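Local coordinates for ketosynthase (Streptomyces sp. MSC090213JE08, PDB 6KXD), which probably catalyses the decarboxylative condensation of acyl groups with malonyl-ACP to give 3-oxoacyl-ACP, as a type II polyketide ketosynthase, at residues Tyr81-Ala86 with Ala153-Met158; Ala93-Asp98 with Ile237-Ser242; Ala315-Tyr320 with Asp370-Val375. One frame throughout, in Å; residues are numbered along the deposited sequence.

How the contacts relate
Contacts 1 and 2 are neighbours, with centres about 11 Å apart. Helix 77-93 carries 81-86 of contact 1, and A93 of contact 2 is at its end. The two contacts touch where A85 and A86 pack on I237. Their segments alternate along the chain, in the order 81-86, 93-98, 153-158, 237-242. Helix 77-93 thus packs on both helix 147-156 and strand 234-242 of the large mixed sheet, in the N-terminal half of this thiolase-like fold. Contact 3 comes later, at 315-320 and 370-375. It lies on the opposite side of the chain's centre, about 38 Å from contact 1 and about 36 Å from contact 2 between centres. It belongs to the C-terminal half.

Contact 1: Tyr81-Ala86 with Ala153-Met158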
ATOM      1  N   TYR A  81      14.230  -7.526   5.131  1.00 38.73           N
ATOM      2  CA  TYR A  81      14.923  -6.492   4.454  1.00 39.85           C
ATOM      3  C   TYR A  81      14.464  -5.110   4.903  1.00 40.09           C
ATOM      4  O   TYR A  81      15.292  -4.167   5.045  1.00 42.42           O
ATOM      5  CB  TYR A  81      14.717  -6.592   2.949  1.00 41.83           C
ATOM      6  CG  TYR A  81      15.309  -7.790   2.265  1.00 43.49           C
ATOM      7  CD1 TYR A  81      16.351  -8.518   2.818  1.00 43.23           C
ATOM      8  CD2 TYR A  81      14.889  -8.150   0.993  1.00 43.72           C
ATOM      9  CE1 TYR A  81      16.891  -9.605   2.157  1.00 41.73           C
ATOM     10  CE2 TYR A  81      15.444  -9.222   0.314  1.00 48.89           C
ATOM     11  CZ  TYR A  81      16.471  -9.941   0.896  1.00 50.56           C
ATOM     12  OH  TYR A  81      17.046 -11.019   0.294  1.00 47.52           O
ATOM     13  N   ALA A  82      13.152  -4.975   5.133  1.00 41.04           N
ATOM     14  CA  ALA A  82      12.585  -3.698   5.458  1.00 37.36           C
ATOM     15  C   ALA A  82      13.185  -3.209   6.787  1.00 39.13           C
ATOM     16  O   ALA A  82      13.647  -2.055   6.919  1.00 42.16           O
ATOM     17  CB  ALA A  82      11.100  -3.830   5.573  1.00 37.78           C
ATOM     18  N   VAL A  83      13.193  -4.144   7.732  1.00 39.17           N
ATOM     19  CA  VAL A  83      13.637  -3.855   9.112  1.00 37.73           C
ATOM     20  C   VAL A  83      15.139  -3.531   9.077  1.00 41.96           C
ATOM     21  O   VAL A  83      15.572  -2.537   9.676  1.00 42.17           O
ATOM     22  CB  VAL A  83      13.315  -5.030  10.059  1.00 40.80           C
ATOM     23  CG1 VAL A  83      13.905  -4.807  11.445  1.00 46.34           C
ATOM     24  CG2 VAL A  83      11.827  -5.277  10.215  1.00 40.75           C
ATOM     25  N   ALA A  84      15.929  -4.350   8.364  1.00 43.68           N
ATOM     26  CA  ALA A  84      17.368  -4.087   8.239  1.00 45.67           C
ATOM     27  C   ALA A  84      17.630  -2.700   7.632  1.00 48.64           C
ATOM     28  O   ALA A  84      18.407  -1.940   8.172  1.00 43.66           O
ATOM     29  CB  ALA A  84      18.029  -5.216   7.480  1.00 46.77           C
ATOM     30  N   ALA A  85      16.982  -2.346   6.500  1.00 40.47           N
ATOM     31  CA  ALA A  85      17.180  -1.086   5.906  1.00 44.59           C
ATOM     32  C   ALA A  85      16.724   0.037   6.843  1.00 41.01           C
ATOM     33  O   ALA A  85      17.316   1.129   6.830  1.00 45.22           O
ATOM     34  CB  ALA A  85      16.456  -1.007   4.575  1.00 44.98           C
ATOM     35  N   ALA A  86      15.640  -0.185   7.588  1.00 43.18           N
ATOM     36  CA  ALA A  86      15.156   0.807   8.502  1.00 39.61           C
ATOM     37  C   ALA A  86      16.219   1.075   9.580  1.00 43.52           C
ATOM     38  O   ALA A  86      16.496   2.236   9.860  1.00 42.67           O
ATOM     39  CB  ALA A  86      13.872   0.362   9.134  1.00 42.90           C
ATOM     40  N   ALA A 153       8.318  -0.757  13.324  1.00 39.18           N
ATOM     41  CA  ALA A 153       7.986  -0.042  14.551  1.00 39.30           C
ATOM     42  C   ALA A 153       8.409  -0.918  15.733  1.00 40.63           C
ATOM     43  O   ALA A 153       8.924  -0.423  16.776  1.00 41.04           O
ATOM     44  CB  ALA A 153       6.530   0.331  14.618  1.00 39.10           C
ATOM     45  N   ARG A 154       8.133  -2.209  15.603  1.00 39.13           N
ATOM     46  CA  ARG A 154       8.473  -3.176  16.640  1.00 42.93           C
ATOM     47  C   ARG A 154       9.978  -3.167  16.903  1.00 41.37           C
ATOM     48  O   ARG A 154      10.427  -3.099  18.052  1.00 41.56           O
ATOM     49  CB  ARG A 154       8.004  -4.578  16.252  1.00 40.62           C
ATOM     50  CG  ARG A 154       6.507  -4.765  16.399  1.00 46.03           C
ATOM     51  CD  ARG A 154       6.098  -6.191  16.138  1.00 48.73           C
ATOM     52  NE  ARG A 154       6.718  -7.109  17.070  1.00 46.67           N
ATOM     53  CZ  ARG A 154       6.806  -8.425  16.856  1.00 52.77           C
ATOM     54  NH1 ARG A 154       6.226  -8.944  15.789  1.00 52.56           N
ATOM     55  NH2 ARG A 154       7.455  -9.198  17.711  1.00 51.82           N
ATOM     56  N   GLU A 155      10.754  -3.304  15.846  1.00 39.24           N
ATOM     57  CA  GLU A 155      12.223  -3.379  15.969  1.00 44.78           C
ATOM     58  C   GLU A 155      12.820  -2.073  16.535  1.00 45.62           C
ATOM     59  O   GLU A 155      13.754  -2.102  17.357  1.00 44.65           O
ATOM     60  CB  GLU A 155      12.806  -3.684  14.601  1.00 41.09           C
ATOM     61  CG  GLU A 155      14.310  -3.695  14.585  1.00 41.29           C
ATOM     62  CD  GLU A 155      14.978  -4.781  15.422  1.00 42.13           C
ATOM     63  OE1 GLU A 155      14.288  -5.732  15.839  1.00 40.77           O
ATOM     64  OE2 GLU A 155      16.214  -4.655  15.650  1.00 48.71           O
ATOM     65  N   LEU A 156      12.291  -0.916  16.120  1.00 40.32           N
ATOM     66  CA  LEU A 156      12.859   0.337  16.544  1.00 40.07           C
ATOM     67  C   LEU A 156      12.195   0.861  17.830  1.00 41.93           C
ATOM     68  O   LEU A 156      12.581   1.955  18.301  1.00 48.08           O
ATOM     69  CB  LEU A 156      12.790   1.341  15.401  1.00 39.82           C
ATOM     70  CG  LEU A 156      13.574   0.896  14.168  1.00 41.42           C
ATOM     71  CD1 LEU A 156      13.440   1.916  13.064  1.00 46.35           C
ATOM     72  CD2 LEU A 156      15.023   0.647  14.524  1.00 44.92           C
ATOM     73  N   ARG A 157      11.238   0.098  18.370  1.00 40.70           N
ATOM     74  CA  ARG A 157      10.555   0.392  19.622  1.00 44.52           C
ATOM     75  C   ARG A 157       9.807   1.718  19.530  1.00 49.87           C
ATOM     76  O   ARG A 157       9.911   2.568  20.404  1.00 47.98           O
ATOM     77  CB  ARG A 157      11.590   0.388  20.756  1.00 46.26           C
ATOM     78  CG  ARG A 157      12.276  -0.959  20.922  1.00 52.04           C
ATOM     79  CD  ARG A 157      11.321  -2.021  21.404  1.00 57.17           C
ATOM     80  NE  ARG A 157      10.747  -1.663  22.692  1.00 62.37           N
ATOM     81  CZ  ARG A 157       9.674  -2.232  23.230  1.00 62.85           C
ATOM     82  NH1 ARG A 157       9.067  -3.234  22.607  1.00 56.23           N
ATOM     83  NH2 ARG A 157       9.201  -1.772  24.378  1.00 61.54           N
ATOM     84  N   MET A 158       9.042   1.868  18.450  1.00 40.97           N
ATOM     85  CA  MET A 158       8.304   3.055  18.168  1.00 43.06           C
ATOM     86  C   MET A 158       6.818   2.733  18.180  1.00 47.12           C
ATOM     87  O   MET A 158       6.267   2.249  17.189  1.00 45.41           O
ATOM     88  CB  MET A 158       8.676   3.594  16.799  1.00 42.86           C
ATOM     89  CG  MET A 158      10.113   3.984  16.681  1.00 45.38           C
ATOM     90  SD  MET A 158      10.618   4.363  14.995  1.00 51.01           S
ATOM     91  CE  MET A 158       9.731   5.903  14.753  1.00 58.16           C
TER
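V83 and E155 meet with their side chains crossing at about a right angle. The V83 methyl CG1 presses against the aliphatic part of E155, 3.4 Å from E155 CG and 3.5 Å from E155 CB. With chi1 at 174°, CG1 of V83 is anti to the backbone N, and this is the methyl that meets E155. On the facing helix, CG of E155 is also anti to its own N, and the chain then bends at chi2 (65°). V83 therefore meets the methylenes, and the carboxylate is held elsewhere. E155 OE2 forms a salt bridge with R87 and accepts a hydrogen bond from H68 N. E155 OE1 accepts two more, from H69 N and V70 N. Four partners thus fix the rotation of this buried group and probably favour its charged form. About one turn along, A86 points its methyl at L156, where A86 CB is 4.2 Å from L156 CD1. Helices 77-93 and 147-156 pack here within the layered thiolase fold, and both rest on the large mixed sheet. A85 reaches strand 234-242, and A153 reaches strand 105-110. V83 and A86 also touch V151 and I152, a turn earlier on the second helix. R157 leaves helical geometry in a Schellman motif, with positive phi (61°), and M158 N bonds back to A153 O at 2.8 Å. From this turn the R157 guanidinium reaches the other subunit, where NH2 forms a salt bridge with D262.

Contact 2: Ala93-Asp98 with Ile237-Ser242; sequences AGLTED and ILVLES
V239 turns both methyls to the segment 93-98: with chi1 at -177°, CG1 stands opposite the backbone N and CG2 opposite the carbonyl carbon. CG2 of V239 meets A93 CB at 3.9 Å. CG1 of V239 reaches L95 CD1 at 4.0 Å. CG of L95 lies beside its own N and anti to the carbonyl carbon (chi1 -82°), and from there CD1 reaches the strand. This is helix-to-sheet packing in the thiolase fold. Strand 234-242 runs between strands 10-19 and 191-198, antiparallel to both, and the end of helix 77-93 lies over it. G94 leaves helical geometry at positive phi in a Schellman motif. The chain then turns so that A93 and L95 both face V239. The L95 and V239 side chains meet at a slant, while L95 and E241 approach from opposite directions. E241 extends beyond CG, and its OE1 lies 4.1 Å from L95 CD1, a plain packing contact. The buried carboxylate has its polar partners elsewhere. Its OE2 forms a salt bridge with R103 and a hydrogen bond with the S245 hydroxyl, and OE1 bonds to T13 OG1. R249 links the two segments: its NH2 forms a salt bridge with E241 OE1 and a hydrogen bond with A93 O.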
ATOM      1  N   ALA A  93      20.897   8.202   9.965  1.00 50.20           N
ATOM      2  CA  ALA A  93      20.368   9.515  10.267  1.00 50.27           C
ATOM      3  C   ALA A  93      20.924  10.040  11.603  1.00 53.04           C
ATOM      4  O   ALA A  93      20.685  11.184  11.917  1.00 55.39           O
ATOM      5  CB  ALA A  93      18.865   9.484  10.288  1.00 50.07           C
ATOM      6  N   GLY A  94      21.611   9.193  12.374  1.00 61.03           N
ATOM      7  CA  GLY A  94      22.115   9.562  13.717  1.00 59.29           C
ATOM      8  C   GLY A  94      21.019   9.477  14.762  1.00 65.01           C
ATOM      9  O   GLY A  94      21.069  10.130  15.796  1.00 57.20           O
ATOM     10  N   LEU A  95      19.999   8.665  14.472  1.00 58.68           N
ATOM     11  CA  LEU A  95      18.819   8.542  15.305  1.00 58.26           C
ATOM     12  C   LEU A  95      18.930   7.204  16.011  1.00 54.97           C
ATOM     13  O   LEU A  95      19.202   6.194  15.387  1.00 77.88           O
ATOM     14  CB  LEU A  95      17.539   8.556  14.451  1.00 56.63           C
ATOM     15  CG  LEU A  95      17.017   9.923  14.018  1.00 55.48           C
ATOM     16  CD1 LEU A  95      15.876   9.796  13.024  1.00 53.46           C
ATOM     17  CD2 LEU A  95      16.560  10.716  15.226  1.00 61.15           C
ATOM     18  N   THR A  96      18.699   7.195  17.311  1.00 60.57           N
ATOM     19  CA  THR A  96      18.697   5.939  18.016  1.00 64.44           C
ATOM     20  C   THR A  96      17.246   5.602  18.376  1.00 70.11           C
ATOM     21  O   THR A  96      16.339   6.422  18.176  1.00 71.42           O
ATOM     22  CB  THR A  96      19.641   6.010  19.221  1.00 71.80           C
ATOM     23  OG1 THR A  96      19.661   4.692  19.771  1.00 81.46           O
ATOM     24  CG2 THR A  96      19.212   7.050  20.230  1.00 64.92           C
ATOM     25  N   GLU A  97      17.033   4.391  18.897  1.00 65.05           N
ATOM     26  CA  GLU A  97      15.708   3.953  19.319  1.00 70.20           C
ATOM     27  C   GLU A  97      15.161   4.917  20.385  1.00 77.75           C
ATOM     28  O   GLU A  97      13.946   5.123  20.462  1.00 80.78           O
ATOM     29  CB  GLU A  97      15.774   2.519  19.836  1.00 67.57           C
ATOM     30  CG  GLU A  97      16.153   1.524  18.761  1.00 68.66           C
ATOM     31  CD  GLU A  97      16.395   0.140  19.315  1.00 69.31           C
ATOM     32  OE1 GLU A  97      15.946  -0.120  20.446  1.00 76.02           O
ATOM     33  OE2 GLU A  97      17.041  -0.665  18.626  1.00 81.34           O
ATOM     34  N   ASP A  98      16.064   5.504  21.187  1.00 78.06           N
ATOM     35  CA  ASP A  98      15.703   6.448  22.248  1.00 71.30           C
ATOM     36  C   ASP A  98      15.066   7.702  21.636  1.00 69.14           C
ATOM     37  O   ASP A  98      14.023   8.152  22.108  1.00 65.56           O
ATOM     38  CB  ASP A  98      16.909   6.802  23.122  1.00 78.03           C
ATOM     39  CG  ASP A  98      17.507   5.631  23.883  1.00 82.61           C
ATOM     40  OD1 ASP A  98      16.755   4.683  24.199  1.00 82.63           O
ATOM     41  OD2 ASP A  98      18.728   5.683  24.163  1.00 81.77           O
ATOM     42  N   ILE A 237      15.047   2.275   2.685  1.00 40.19           N
ATOM     43  CA  ILE A 237      14.350   3.083   3.659  1.00 43.03           C
ATOM     44  C   ILE A 237      15.031   4.427   3.731  1.00 42.11           C
ATOM     45  O   ILE A 237      16.271   4.508   3.894  1.00 44.07           O
ATOM     46  CB  ILE A 237      14.255   2.390   5.025  1.00 40.98           C
ATOM     47  CG1 ILE A 237      13.535   1.044   4.924  1.00 44.34           C
ATOM     48  CG2 ILE A 237      13.568   3.294   6.021  1.00 39.40           C
ATOM     49  CD1 ILE A 237      12.034   1.167   4.638  1.00 45.04           C
ATOM     50  N   LEU A 238      14.201   5.467   3.656  1.00 41.10           N
ATOM     51  CA  LEU A 238      14.638   6.817   3.735  1.00 45.42           C
ATOM     52  C   LEU A 238      14.097   7.425   5.023  1.00 46.08           C
ATOM     53  O   LEU A 238      12.923   7.251   5.352  1.00 42.28           O
ATOM     54  CB  LEU A 238      14.131   7.599   2.526  1.00 42.01           C
ATOM     55  CG  LEU A 238      14.675   7.147   1.171  1.00 45.69           C
ATOM     56  CD1 LEU A 238      13.851   5.992   0.624  1.00 46.72           C
ATOM     57  CD2 LEU A 238      14.683   8.294   0.179  1.00 47.22           C
ATOM     58  N   VAL A 239      14.968   8.121   5.763  1.00 45.58           N
ATOM     59  CA  VAL A 239      14.504   8.961   6.855  1.00 44.49           C
ATOM     60  C   VAL A 239      14.193  10.348   6.295  1.00 47.86           C
ATOM     61  O   VAL A 239      15.111  11.046   5.789  1.00 52.51           O
ATOM     62  CB  VAL A 239      15.519   9.031   8.017  1.00 42.79           C
ATOM     63  CG1 VAL A 239      14.953   9.851   9.169  1.00 47.00           C
ATOM     64  CG2 VAL A 239      15.924   7.643   8.486  1.00 46.64           C
ATOM     65  N   LEU A 240      12.914  10.739   6.395  1.00 44.21           N
ATOM     66  CA  LEU A 240      12.446  12.042   6.088  1.00 42.82           C
ATOM     67  C   LEU A 240      12.227  12.776   7.409  1.00 43.79           C
ATOM     68  O   LEU A 240      11.713  12.181   8.355  1.00 45.25           O
ATOM     69  CB  LEU A 240      11.112  12.002   5.339  1.00 43.38           C
ATOM     70  CG  LEU A 240      11.190  11.741   3.839  1.00 44.00           C
ATOM     71  CD1 LEU A 240      11.670  10.333   3.564  1.00 44.44           C
ATOM     72  CD2 LEU A 240       9.827  11.978   3.205  1.00 47.11           C
ATOM     73  N   GLU A 241      12.540  14.065   7.421  1.00 46.69           N
ATOM     74  CA  GLU A 241      12.438  14.882   8.628  1.00 45.21           C
ATOM     75  C   GLU A 241      12.101  16.306   8.248  1.00 42.93           C
ATOM     76  O   GLU A 241      12.527  16.765   7.194  1.00 45.36           O
ATOM     77  CB  GLU A 241      13.776  14.917   9.365  1.00 57.41           C
ATOM     78  CG  GLU A 241      13.993  13.762  10.309  1.00 62.93           C
ATOM     79  CD  GLU A 241      15.230  13.933  11.187  1.00 67.07           C
ATOM     80  OE1 GLU A 241      16.265  13.307  10.863  1.00 60.38           O
ATOM     81  OE2 GLU A 241      15.153  14.689  12.194  1.00 69.88           O
ATOM     82  N   SER A 242      11.327  16.990   9.094  1.00 50.37           N
ATOM     83  CA  SER A 242      11.102  18.415   8.849  1.00 55.73           C
ATOM     84  C   SER A 242      12.474  19.086   8.864  1.00 50.49           C
ATOM     85  O   SER A 242      13.343  18.653   9.612  1.00 48.12           O
ATOM     86  CB  SER A 242      10.182  19.033   9.853  1.00 57.77           C
ATOM     87  OG  SER A 242      10.804  19.098  11.121  1.00 56.01           O
TER

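Contact 3: Ala315-Tyr320 with Asp370-Val375; sequences AIVDVY and DCPLDV
P372, which packs on V317, is the centre of an inverse gamma turn, with phi -73° and psi 61°. On this bend both P372 and L373 reach the helix, P372 with its ring and L373 with a methyl. The contact is sparse and wholly apolar. The V317 methyl CG2 approaches the corner of the proline ring, 4.3 Å from P372 CG. One residue back on the helix, CG2 of I316 lies 4.4 Å from L373 CD2. That I316 methyl is placed opposite its backbone N, while the CG1 branch lies opposite the carbonyl carbon (chi1 -73°). L373 points its CB toward the helix and is buried, whereas P372 sits at the exposed border. The helix is 306-320, in the C-terminal half of the ketosynthase fold, and the contact is made near its last turns. The loop 370-375 belongs to the connection between strands 357-358 and 381-382. C371, P372 and L373 of this loop all touch S313, earlier on the same helix. T327 of strand 326-328 packs on both I316 and L373, and its backbone bonds to D374. Another flank of the helix is covered by helix 274-288, where A315 meets I277 and V319 meets A278 and I281.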
ATOM      1  N   ALA A 315       6.587   9.924 -22.748  1.00 45.25           N
ATOM      2  CA  ALA A 315       5.982  10.787 -21.768  1.00 46.26           C
ATOM      3  C   ALA A 315       6.964  11.872 -21.362  1.00 45.13           C
ATOM      4  O   ALA A 315       6.588  13.041 -21.121  1.00 47.39           O
ATOM      5  CB  ALA A 315       5.538   9.962 -20.574  1.00 46.44           C
ATOM      6  N   ILE A 316       8.222  11.450 -21.197  1.00 46.41           N
ATOM      7  CA  ILE A 316       9.296  12.340 -20.828  1.00 46.18           C
ATOM      8  C   ILE A 316       9.430  13.428 -21.919  1.00 47.33           C
ATOM      9  O   ILE A 316       9.492  14.614 -21.613  1.00 47.23           O
ATOM     10  CB  ILE A 316      10.609  11.562 -20.580  1.00 49.13           C
ATOM     11  CG1 ILE A 316      10.528  10.787 -19.259  1.00 49.29           C
ATOM     12  CG2 ILE A 316      11.807  12.509 -20.575  1.00 48.01           C
ATOM     13  CD1 ILE A 316      11.591   9.720 -19.085  1.00 48.44           C
ATOM     14  N   VAL A 317       9.432  12.997 -23.173  1.00 52.77           N
ATOM     15  CA  VAL A 317       9.583  13.916 -24.301  1.00 55.45           C
ATOM     16  C   VAL A 317       8.344  14.824 -24.388  1.00 59.45           C
ATOM     17  O   VAL A 317       8.468  16.015 -24.684  1.00 61.97           O
ATOM     18  CB  VAL A 317       9.856  13.145 -25.608  1.00 60.39           C
ATOM     19  CG1 VAL A 317       9.788  14.065 -26.825  1.00 65.20           C
ATOM     20  CG2 VAL A 317      11.183  12.409 -25.570  1.00 63.18           C
ATOM     21  N   ASP A 318       7.146  14.293 -24.088  1.00 56.03           N
ATOM     22  CA  ASP A 318       5.959  15.138 -24.014  1.00 58.49           C
ATOM     23  C   ASP A 318       6.166  16.283 -23.031  1.00 57.45           C
ATOM     24  O   ASP A 318       5.787  17.409 -23.324  1.00 52.24           O
ATOM     25  CB  ASP A 318       4.704  14.411 -23.543  1.00 65.11           C
ATOM     26  CG  ASP A 318       4.036  13.577 -24.607  1.00 72.94           C
ATOM     27  OD1 ASP A 318       4.436  13.696 -25.785  1.00 70.84           O
ATOM     28  OD2 ASP A 318       3.122  12.808 -24.236  1.00 74.50           O
ATOM     29  N   VAL A 319       6.717  15.987 -21.848  1.00 48.05           N
ATOM     30  CA  VAL A 319       6.761  16.941 -20.817  1.00 48.98           C
ATOM     31  C   VAL A 319       7.912  17.931 -21.042  1.00 52.03           C
ATOM     32  O   VAL A 319       7.807  19.093 -20.696  1.00 55.49           O
ATOM     33  CB  VAL A 319       6.896  16.261 -19.441  1.00 52.82           C
ATOM     34  CG1 VAL A 319       7.299  17.262 -18.381  1.00 56.22           C
ATOM     35  CG2 VAL A 319       5.610  15.529 -19.077  1.00 55.51           C
ATOM     36  N   TYR A 320       9.040  17.433 -21.523  1.00 49.63           N
ATOM     37  CA  TYR A 320      10.266  18.205 -21.514  1.00 61.35           C
ATOM     38  C   TYR A 320      10.534  18.831 -22.879  1.00 56.56           C
ATOM     39  O   TYR A 320      11.461  19.597 -22.992  1.00 62.80           O
ATOM     40  CB  TYR A 320      11.454  17.336 -21.102  1.00 55.41           C
ATOM     41  CG  TYR A 320      11.506  17.101 -19.616  1.00 59.32           C
ATOM     42  CD1 TYR A 320      12.194  17.975 -18.790  1.00 62.35           C
ATOM     43  CD2 TYR A 320      10.825  16.046 -19.025  1.00 61.90           C
ATOM     44  CE1 TYR A 320      12.227  17.796 -17.419  1.00 66.05           C
ATOM     45  CE2 TYR A 320      10.861  15.848 -17.658  1.00 54.02           C
ATOM     46  CZ  TYR A 320      11.558  16.726 -16.852  1.00 57.00           C
ATOM     47  OH  TYR A 320      11.618  16.567 -15.501  1.00 60.52           O
ATOM     48  N   ASP A 370      13.462   5.106 -31.013  1.00 51.95           N
ATOM     49  CA  ASP A 370      12.207   5.639 -30.427  1.00 56.63           C
ATOM     50  C   ASP A 370      12.392   6.058 -28.959  1.00 58.86           C
ATOM     51  O   ASP A 370      11.496   6.686 -28.399  1.00 56.52           O
ATOM     52  CB  ASP A 370      11.052   4.638 -30.528  1.00 54.57           C
ATOM     53  CG  ASP A 370      10.549   4.450 -31.939  1.00 55.00           C
ATOM     54  OD1 ASP A 370      10.655   5.404 -32.735  1.00 61.89           O
ATOM     55  OD2 ASP A 370      10.094   3.344 -32.240  1.00 55.18           O
ATOM     56  N   CYS A 371      13.542   5.768 -28.343  1.00 51.99           N
ATOM     57  CA  CYS A 371      13.877   6.409 -27.076  1.00 54.03           C
ATOM     58  C   CYS A 371      15.012   7.425 -27.241  1.00 54.05           C
ATOM     59  O   CYS A 371      16.122   7.193 -26.773  1.00 59.07           O
ATOM     60  CB  CYS A 371      14.174   5.359 -26.011  1.00 55.34           C
ATOM     61  SG  CYS A 371      12.937   4.035 -26.020  1.00 56.58           S
ATOM     62  N   PRO A 372      14.759   8.621 -27.829  1.00 54.69           N
ATOM     63  CA  PRO A 372      15.827   9.564 -28.162  1.00 54.87           C
ATOM     64  C   PRO A 372      16.386  10.242 -26.908  1.00 50.50           C
ATOM     65  O   PRO A 372      16.263  11.422 -26.736  1.00 51.92           O
ATOM     66  CB  PRO A 372      15.114  10.597 -29.056  1.00 55.63           C
ATOM     67  CG  PRO A 372      13.690  10.603 -28.516  1.00 52.38           C
ATOM     68  CD  PRO A 372      13.428   9.146 -28.198  1.00 52.33           C
ATOM     69  N   LEU A 373      16.936   9.444 -25.998  1.00 52.58           N
ATOM     70  CA  LEU A 373      17.399   9.967 -24.730  1.00 54.96           C
ATOM     71  C   LEU A 373      18.889   9.709 -24.572  1.00 53.18           C
ATOM     72  O   LEU A 373      19.384   8.688 -25.028  1.00 56.69           O
ATOM     73  CB  LEU A 373      16.700   9.215 -23.597  1.00 54.60           C
ATOM     74  CG  LEU A 373      15.181   9.319 -23.600  1.00 51.15           C
ATOM     75  CD1 LEU A 373      14.630   8.280 -22.649  1.00 48.25           C
ATOM     76  CD2 LEU A 373      14.785  10.746 -23.233  1.00 49.27           C
ATOM     77  N   ASP A 374      19.537  10.598 -23.822  1.00 57.76           N
ATOM     78  CA  ASP A 374      20.845  10.284 -23.300  1.00 55.29           C
ATOM     79  C   ASP A 374      20.639   9.482 -22.014  1.00 52.93           C
ATOM     80  O   ASP A 374      20.280  10.071 -20.969  1.00 54.57           O
ATOM     81  CB  ASP A 374      21.670  11.545 -23.064  1.00 55.04           C
ATOM     82  CG  ASP A 374      23.025  11.244 -22.430  1.00 52.96           C
ATOM     83  OD1 ASP A 374      23.368  10.036 -22.300  1.00 54.73           O
ATOM     84  OD2 ASP A 374      23.719  12.208 -22.069  1.00 72.81           O
ATOM     85  N   VAL A 375      20.896   8.173 -22.093  1.00 51.22           N
ATOM     86  CA  VAL A 375      20.669   7.259 -20.992  1.00 56.18           C
ATOM     87  C   VAL A 375      21.925   7.118 -20.111  1.00 57.00           C
ATOM     88  O   VAL A 375      22.009   6.213 -19.288  1.00 51.94           O
ATOM     89  CB  VAL A 375      20.178   5.906 -21.522  1.00 60.17           C
ATOM     90  CG1 VAL A 375      18.898   6.091 -22.323  1.00 57.65           C
ATOM     91  CG2 VAL A 375      21.236   5.176 -22.349  1.00 65.08           C
TER